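Local coordinates for protein NRD1 (Saccharomyces cerevisiae, PDB 3CLJ) that binds the phosphorylated C-terminal domain of RNA polymerase II through its CTD-interacting domain, as part of the Nrd1-Nab3-Sen1 termination complex, at residues E99-Q102 / E103-D107. Sequence-based numbering, arbitrary orientation.
Sequences EVIQ and ELLSD
Val100 and Leu104 meet one turn apart on the same flank of helix 90-111, their side chains slanting across each other. The CG2 methyl of Val100 is the bump here: it sits 3.9 Å from Leu104 CD1, pressed against the CD1-CG bond. The other methyl of Val100, CG1, lies anti to the carbonyl carbon (chi1 -62°) and runs alongside the Glu103 chain, with OE1 4.0 Å away. A quarter turn round the helix, Ile101 and Leu105 repeat the fit: Leu105 CD1 settles against Ile101 CG1 at 3.8 Å, while Leu105 CG leans over the carbonyl oxygen of Ile101. The two pairs turn to different neighbours in the all-helical CID domain: Ile47 and Arg51 of helix 39-52 border Val100 and Leu104, and Leu124 and Trp127 of helix 114-130 cover Leu105.

At Val100 the backbone opens (phi -114°), leaving Glu99 O too far from Glu103 N for a direct bond; one water accepts from Glu103 N and donates to Glu99 O in its place. A second water donates to Glu103 OE1, 2.9 Å away, and more weakly to the same Glu99 carbonyl; Glu103 OE2 is salt-bridged to Arg51. The next turn closes directly, with Leu104 N on Val100 O at 3.0 Å and Leu105 N on Ile101 O at 2.8 Å. Gln102 O takes two donors from Ser106, N and OG, each 2.9 Å away and arriving from opposite faces of the carbonyl plane. With an alanine in place of Ser106 the hydroxyl is gone, and Gln102 O would probably be left with the amide as its one donor from this residue, one face of the carbonyl without its bond. The hydroxyl reaches back because OG stands beside its own backbone N, at chi1 -57°.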
ATOM      1  N   GLU A  99      -3.002   4.768   9.691  1.00 44.34           N
ATOM      2  CA  GLU A  99      -2.888   6.187  10.045  0.50 44.49           C
ATOM      3  C   GLU A  99      -2.553   7.145   8.875  1.00 44.14           C
ATOM      4  O   GLU A  99      -2.846   8.314   8.962  1.00 43.76           O
ATOM      5  CB  GLU A  99      -2.011   6.410  11.290  0.50 45.21           C
ATOM      6  CG  GLU A  99      -2.610   5.836  12.612  0.50 46.97           C
ATOM      7  CD  GLU A  99      -4.051   6.302  12.899  0.50 51.64           C
ATOM      8  OE1 GLU A  99      -4.245   7.495  13.238  0.50 51.37           O
ATOM      9  OE2 GLU A  99      -4.991   5.470  12.775  0.50 52.60           O
ATOM     10  N   VAL A 100      -1.987   6.650   7.768  1.00 43.32           N
ATOM     11  CA  VAL A 100      -1.688   7.493   6.596  1.00 43.81           C
ATOM     12  C   VAL A 100      -2.483   7.162   5.333  1.00 43.63           C
ATOM     13  O   VAL A 100      -2.348   7.880   4.348  1.00 43.70           O
ATOM     14  CB  VAL A 100      -0.169   7.485   6.189  1.00 42.92           C
ATOM     15  CG1 VAL A 100       0.708   8.078   7.360  1.00 48.72           C
ATOM     16  CG2 VAL A 100       0.223   6.082   5.747  1.00 42.96           C
ATOM     17  N   ILE A 101      -3.290   6.089   5.351  1.00 44.06           N
ATOM     18  CA  ILE A 101      -3.962   5.648   4.141  1.00 44.22           C
ATOM     19  C   ILE A 101      -4.888   6.715   3.465  1.00 46.06           C
ATOM     20  O   ILE A 101      -5.009   6.739   2.241  1.00 44.74           O
ATOM     21  CB  ILE A 101      -4.701   4.272   4.316  1.00 43.93           C
ATOM     22  CG1 ILE A 101      -4.814   3.572   2.978  1.00 41.03           C
ATOM     23  CG2 ILE A 101      -6.084   4.397   5.028  1.00 41.45           C
ATOM     24  CD1 ILE A 101      -3.503   3.378   2.237  1.00 40.96           C
ATOM     25  N   GLN A 102      -5.575   7.550   4.255  1.00 45.60           N
ATOM     26  CA  GLN A 102      -6.383   8.575   3.635  1.00 46.04           C
ATOM     27  C   GLN A 102      -5.550   9.626   2.894  1.00 45.37           C
ATOM     28  O   GLN A 102      -5.938  10.038   1.784  1.00 44.76           O
ATOM     29  CB  GLN A 102      -7.224   9.231   4.690  1.00 47.24           C
ATOM     30  CG  GLN A 102      -8.233   8.256   5.219  1.00 51.40           C
ATOM     31  CD  GLN A 102      -9.014   8.823   6.371  1.00 56.60           C
ATOM     32  OE1 GLN A 102      -8.845   8.393   7.507  1.00 56.03           O
ATOM     33  NE2 GLN A 102      -9.825   9.836   6.093  1.00 58.14           N
ATOM     34  N   GLU A 103      -4.424  10.046   3.497  1.00 44.65           N
ATOM     35  CA  GLU A 103      -3.433  10.920   2.828  1.00 45.94           C
ATOM     36  C   GLU A 103      -2.972  10.306   1.494  1.00 45.39           C
ATOM     37  O   GLU A 103      -2.949  10.963   0.422  1.00 43.95           O
ATOM     38  CB  GLU A 103      -2.205  11.149   3.731  1.00 46.67           C
ATOM     39  CG  GLU A 103      -1.012  11.812   3.042  1.00 47.96           C
ATOM     40  CD  GLU A 103       0.314  11.560   3.752  1.00 48.49           C
ATOM     41  OE1 GLU A 103       0.303  11.262   4.992  1.00 50.48           O
ATOM     42  OE2 GLU A 103       1.355  11.670   3.047  1.00 46.68           O
ATOM     43  N   LEU A 104      -2.581   9.035   1.578  1.00 45.01           N
ATOM     44  CA  LEU A 104      -2.023   8.381   0.418  1.00 44.47           C
ATOM     45  C   LEU A 104      -3.085   8.182  -0.653  1.00 44.97           C
ATOM     46  O   LEU A 104      -2.784   8.327  -1.819  1.00 44.96           O
ATOM     47  CB  LEU A 104      -1.401   7.008   0.789  1.00 42.81           C
ATOM     48  CG  LEU A 104      -0.254   7.015   1.789  1.00 41.91           C
ATOM     49  CD1 LEU A 104       0.283   5.546   1.902  1.00 40.51           C
ATOM     50  CD2 LEU A 104       0.861   8.023   1.459  1.00 40.66           C
ATOM     51  N   LEU A 105      -4.277   7.744  -0.267  1.00 43.67           N
ATOM     52  CA  LEU A 105      -5.382   7.602  -1.246  1.00 44.41           C
ATOM     53  C   LEU A 105      -5.800   8.892  -1.923  1.00 44.65           C
ATOM     54  O   LEU A 105      -5.971   8.912  -3.140  1.00 45.16           O
ATOM     55  CB  LEU A 105      -6.643   7.026  -0.560  1.00 43.89           C
ATOM     56  CG  LEU A 105      -6.537   5.518  -0.268  1.00 42.50           C
ATOM     57  CD1 LEU A 105      -7.541   5.110   0.897  1.00 40.16           C
ATOM     58  CD2 LEU A 105      -6.726   4.672  -1.556  1.00 40.00           C
ATOM     59  N   SER A 106      -6.015   9.966  -1.137  1.00 45.42           N
ATOM     60  CA  SER A 106      -6.438  11.236  -1.711  1.00 45.15           C
ATOM     61  C   SER A 106      -5.442  11.706  -2.750  1.00 44.69           C
ATOM     62  O   SER A 106      -5.846  12.135  -3.826  1.00 44.28           O
ATOM     63  CB  SER A 106      -6.668  12.319  -0.626  1.00 45.25           C
ATOM     64  OG  SER A 106      -7.634  11.775   0.284  1.00 50.59           O
ATOM     65  N   ASP A 107      -4.151  11.641  -2.419  1.00 43.81           N
ATOM     66  CA  ASP A 107      -3.117  12.040  -3.354  1.00 44.72           C
ATOM     67  C   ASP A 107      -3.056  11.106  -4.580  1.00 44.28           C
ATOM     68  O   ASP A 107      -2.921  11.577  -5.693  1.00 44.55           O
ATOM     69  CB  ASP A 107      -1.733  12.082  -2.681  1.00 44.13           C
ATOM     70  CG  ASP A 107      -0.724  12.848  -3.488  1.00 47.86           C
ATOM     71  OD1 ASP A 107      -1.086  13.940  -4.009  1.00 51.63           O
ATOM     72  OD2 ASP A 107       0.454  12.423  -3.549  1.00 49.33           O
TER
HETATM   73  O   HOH W   1      -4.001   9.976   6.565  1.00 36.75           O
HETATM   74  O   HOH W   2      -1.594  10.999   7.149  1.00 37.10           O